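Long-range contact in periplasmic binding protein (Sulfurospirillum deleyianum, PDB 4PAG), which is a solute-binding protein of an ABC transporter, probably delivering its ligand to the membrane permease, and holds a free histidine in its pocket: residues A[174-179]-A[235-240]. Sequence-based numbering, arbitrary orientation.
Sequences YYAEGD and PTFYKT. With HIS (histidine), chain E.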
ATOM      1  N   TYR A 174      -2.094  18.134   0.006  1.00 12.91           N
ATOM      2  CA  TYR A 174      -1.877  17.891   1.417  1.00 12.42           C
ATOM      3  C   TYR A 174      -2.475  16.538   1.770  1.00 12.47           C
ATOM      4  O   TYR A 174      -3.640  16.271   1.489  1.00 13.45           O
ATOM      5  CB  TYR A 174      -2.524  18.989   2.268  1.00 12.20           C
ATOM      6  CG  TYR A 174      -2.404  18.744   3.753  1.00 12.66           C
ATOM      7  CD1 TYR A 174      -1.160  18.747   4.373  1.00 13.23           C
ATOM      8  CD2 TYR A 174      -3.523  18.481   4.535  1.00 13.44           C
ATOM      9  CE1 TYR A 174      -1.035  18.506   5.726  1.00 13.33           C
ATOM     10  CE2 TYR A 174      -3.409  18.238   5.898  1.00 13.44           C
ATOM     11  CZ  TYR A 174      -2.158  18.256   6.483  1.00 14.14           C
ATOM     12  OH  TYR A 174      -2.014  18.028   7.821  1.00 15.46           O
ATOM     13  N   TYR A 175      -1.662  15.680   2.376  1.00 12.61           N
ATOM     14  CA  TYR A 175      -2.110  14.368   2.827  1.00 11.92           C
ATOM     15  C   TYR A 175      -2.541  14.489   4.281  1.00 11.96           C
ATOM     16  O   TYR A 175      -1.706  14.644   5.170  1.00 13.02           O
ATOM     17  CB  TYR A 175      -0.970  13.360   2.667  1.00 12.62           C
ATOM     18  CG  TYR A 175      -1.282  11.928   3.046  1.00 13.52           C
ATOM     19  CD1 TYR A 175      -2.561  11.392   2.913  1.00 15.04           C
ATOM     20  CD2 TYR A 175      -0.274  11.098   3.518  1.00 15.13           C
ATOM     21  CE1 TYR A 175      -2.827  10.070   3.251  1.00 16.94           C
ATOM     22  CE2 TYR A 175      -0.525   9.783   3.858  1.00 16.25           C
ATOM     23  CZ  TYR A 175      -1.800   9.269   3.732  1.00 17.17           C
ATOM     24  OH  TYR A 175      -2.027   7.955   4.092  1.00 16.40           O
ATOM     25  N   ALA A 176      -3.849  14.457   4.517  1.00 12.27           N
ATOM     26  CA  ALA A 176      -4.385  14.719   5.850  1.00 12.40           C
ATOM     27  C   ALA A 176      -4.602  13.416   6.588  1.00 12.88           C
ATOM     28  O   ALA A 176      -5.465  12.628   6.228  1.00 13.56           O
ATOM     29  CB  ALA A 176      -5.685  15.498   5.760  1.00 11.87           C
ATOM     30  N   GLU A 177      -3.815  13.201   7.633  1.00 13.04           N
ATOM     31  CA  GLU A 177      -3.896  11.987   8.424  1.00 13.42           C
ATOM     32  C   GLU A 177      -4.405  12.302   9.820  1.00 14.80           C
ATOM     33  O   GLU A 177      -4.443  13.466  10.229  1.00 15.05           O
ATOM     34  CB  GLU A 177      -2.522  11.333   8.490  1.00 14.24           C
ATOM     35  CG  GLU A 177      -2.029  10.829   7.146  1.00 14.43           C
ATOM     36  CD  GLU A 177      -0.657  10.198   7.264  1.00 16.07           C
ATOM     37  OE1 GLU A 177       0.299  10.967   7.537  1.00 16.62           O
ATOM     38  OE2 GLU A 177      -0.545   8.956   7.102  1.00 16.02           O
ATOM     39  N   GLY A 178      -4.822  11.257  10.530  1.00 16.03           N
ATOM     40  CA  GLY A 178      -5.359  11.384  11.870  1.00 15.94           C
ATOM     41  C   GLY A 178      -6.786  11.896  11.911  1.00 17.28           C
ATOM     42  O   GLY A 178      -7.353  12.324  10.905  1.00 16.20           O
ATOM     43  N   ASP A 179      -7.361  11.863  13.104  1.00 18.12           N
ATOM     44  CA  ASP A 179      -8.764  12.219  13.289  1.00 20.06           C
ATOM     45  C   ASP A 179      -9.035  13.697  13.091  1.00 17.16           C
ATOM     46  O   ASP A 179     -10.172  14.083  12.878  1.00 20.82           O
ATOM     47  CB  ASP A 179      -9.234  11.794  14.675  1.00 23.26           C
ATOM     48  CG  ASP A 179      -9.210  10.286  14.859  1.00 32.27           C
ATOM     49  OD1 ASP A 179      -9.388   9.557  13.850  1.00 35.80           O
ATOM     50  OD2 ASP A 179      -9.010   9.833  16.009  1.00 39.38           O
ATOM     51  N   PRO A 235     -12.166   8.745   7.978  1.00 16.03           N
ATOM     52  CA  PRO A 235     -13.515   9.207   7.651  1.00 18.00           C
ATOM     53  C   PRO A 235     -14.071  10.251   8.623  1.00 19.33           C
ATOM     54  O   PRO A 235     -14.858  11.087   8.193  1.00 20.19           O
ATOM     55  CB  PRO A 235     -14.359   7.926   7.680  1.00 19.34           C
ATOM     56  CG  PRO A 235     -13.563   6.941   8.456  1.00 20.50           C
ATOM     57  CD  PRO A 235     -12.123   7.293   8.235  1.00 18.03           C
ATOM     58  N   THR A 236     -13.659  10.230   9.897  1.00 21.56           N
ATOM     59  CA  THR A 236     -14.130  11.260  10.851  1.00 24.51           C
ATOM     60  C   THR A 236     -13.627  12.644  10.440  1.00 20.73           C
ATOM     61  O   THR A 236     -14.362  13.628  10.526  1.00 23.13           O
ATOM     62  CB  THR A 236     -13.739  11.006  12.336  1.00 28.14           C
ATOM     63  OG1 THR A 236     -12.333  11.242  12.542  1.00 37.40           O
ATOM     64  CG2 THR A 236     -14.089   9.606  12.768  1.00 26.70           C
ATOM     65  N   PHE A 237     -12.384  12.725   9.978  1.00 17.81           N
ATOM     66  CA  PHE A 237     -11.877  13.998   9.518  1.00 17.42           C
ATOM     67  C   PHE A 237     -12.579  14.456   8.236  1.00 16.22           C
ATOM     68  O   PHE A 237     -12.885  15.644   8.066  1.00 16.58           O
ATOM     69  CB  PHE A 237     -10.368  13.992   9.308  1.00 18.88           C
ATOM     70  CG  PHE A 237      -9.861  15.322   8.877  1.00 18.03           C
ATOM     71  CD1 PHE A 237     -10.039  16.423   9.708  1.00 17.94           C
ATOM     72  CD2 PHE A 237      -9.317  15.509   7.623  1.00 17.12           C
ATOM     73  CE1 PHE A 237      -9.631  17.674   9.312  1.00 18.36           C
ATOM     74  CE2 PHE A 237      -8.904  16.767   7.218  1.00 19.09           C
ATOM     75  CZ  PHE A 237      -9.067  17.852   8.062  1.00 19.04           C
ATOM     76  N   TYR A 238     -12.839  13.520   7.335  1.00 14.19           N
ATOM     77  CA  TYR A 238     -13.520  13.856   6.087  1.00 15.93           C
ATOM     78  C   TYR A 238     -14.882  14.523   6.340  1.00 16.16           C
ATOM     79  O   TYR A 238     -15.245  15.486   5.655  1.00 15.33           O
ATOM     80  CB  TYR A 238     -13.658  12.614   5.220  1.00 16.89           C
ATOM     81  CG  TYR A 238     -14.385  12.856   3.929  1.00 17.48           C
ATOM     82  CD1 TYR A 238     -13.736  13.411   2.830  1.00 17.94           C
ATOM     83  CD2 TYR A 238     -15.725  12.539   3.808  1.00 21.19           C
ATOM     84  CE1 TYR A 238     -14.405  13.629   1.636  1.00 19.21           C
ATOM     85  CE2 TYR A 238     -16.404  12.764   2.626  1.00 27.51           C
ATOM     86  CZ  TYR A 238     -15.741  13.309   1.545  1.00 24.62           C
ATOM     87  OH  TYR A 238     -16.439  13.525   0.379  1.00 32.41           O
ATOM     88  N   LYS A 239     -15.620  14.035   7.333  1.00 17.71           N
ATOM     89  CA  LYS A 239     -16.866  14.699   7.760  1.00 20.98           C
ATOM     90  C   LYS A 239     -16.586  16.055   8.406  1.00 19.24           C
ATOM     91  O   LYS A 239     -17.213  17.058   8.070  1.00 20.24           O
ATOM     92  CB  LYS A 239     -17.643  13.833   8.761  1.00 23.03           C
ATOM     93  CG  LYS A 239     -18.162  12.494   8.256  1.00 28.05           C
ATOM     94  CD  LYS A 239     -18.898  12.609   6.931  1.00 34.86           C
ATOM     95  CE  LYS A 239     -20.195  11.810   6.921  1.00 45.71           C
ATOM     96  NZ  LYS A 239     -21.322  12.636   7.443  1.00 52.94           N
ATOM     97  N   THR A 240     -15.640  16.074   9.336  1.00 20.01           N
ATOM     98  CA  THR A 240     -15.295  17.290  10.075  1.00 21.02           C
ATOM     99  C   THR A 240     -14.928  18.453   9.161  1.00 21.07           C
ATOM    100  O   THR A 240     -15.389  19.583   9.373  1.00 18.99           O
ATOM    101  CB  THR A 240     -14.129  17.019  11.043  1.00 22.55           C
ATOM    102  OG1 THR A 240     -14.592  16.180  12.108  1.00 22.55           O
ATOM    103  CG2 THR A 240     -13.574  18.305  11.637  1.00 24.69           C
TER
HETATM  104  N   HIS E 403     -16.036   5.801   3.439  0.50 28.91           N
HETATM  105  CA  HIS E 403     -14.886   4.855   3.434  0.50 25.90           C
HETATM  106  C   HIS E 403     -14.195   4.842   4.790  0.50 22.60           C
HETATM  107  O   HIS E 403     -13.104   5.383   5.018  0.50 15.82           O
HETATM  108  CB  HIS E 403     -13.897   5.206   2.330  0.50 24.46           C
HETATM  109  CG  HIS E 403     -14.540   5.454   1.002  0.50 24.82           C
HETATM  110  ND1 HIS E 403     -14.008   6.309   0.060  0.50 21.02           N
HETATM  111  CD2 HIS E 403     -15.679   4.962   0.460  0.50 27.39           C
HETATM  112  CE1 HIS E 403     -14.784   6.324  -1.008  0.50 24.88           C
HETATM  113  NE2 HIS E 403     -15.805   5.515  -0.792  0.50 28.41           N
HETATM  114  OXT HIS E 403     -14.757   4.271   5.713  0.50 24.38           O
HETATM  115  O   HOH W   1     -12.301  15.706  13.446  1.00 30.33           O
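At the C-terminal edge of the parallel sheet of one lobe of this periplasmic binding protein, where strand 172-176 ends, Ala-176 and the residues after it meet Phe-237 in the first turn of helix 235-243. The aromatic ring comes in obliquely: its CE2 lies 3.8 Å from Ala-176 CB, the one apolar side-chain pair of the contact. CG of Phe-237 stands anti to its backbone N (chi1 -178°), which puts it beside the carbonyl carbon; the ring then continues to Ala-176. At the base of the side chain, CB packs against two successive carbonyls of the turn, 3.8 Å from Gly-178 O and 3.6 Å from Asp-179 O. Gly-178 has a positive phi (77°), a backbone shape that favours glycine. One residue earlier on the helix, Thr-236 OG1 lies 3.6 Å from Asp-179 OD1, the two side chains crossing obliquely; OD1 has its stronger partners elsewhere, a salt bridge to Lys-52 and a hydrogen bond from Asn-234 ND2. A water links the segments, donating to Asp-179 O at 2.7 Å and hydrogen-bonded to Thr-240 OG1 at 2.7 Å. An alanine in place of Phe-237 would probably open a gap beside Ala-176 and leave Trp-247 without its edge-to-face partner, although CB would still meet the turn carbonyls. Pro-235, which starts the helix, belongs to the pocket of the bound histidine, its CG 3.8 Å from the ligand O. Backbone hydrogen bonds of Ala-176 to Ile-231 and Gln-233 tie strand 172-176 to strand 229-232, which leads directly into helix 235-243; Phe-237, touching Val-232, lays that helix over both strand ends.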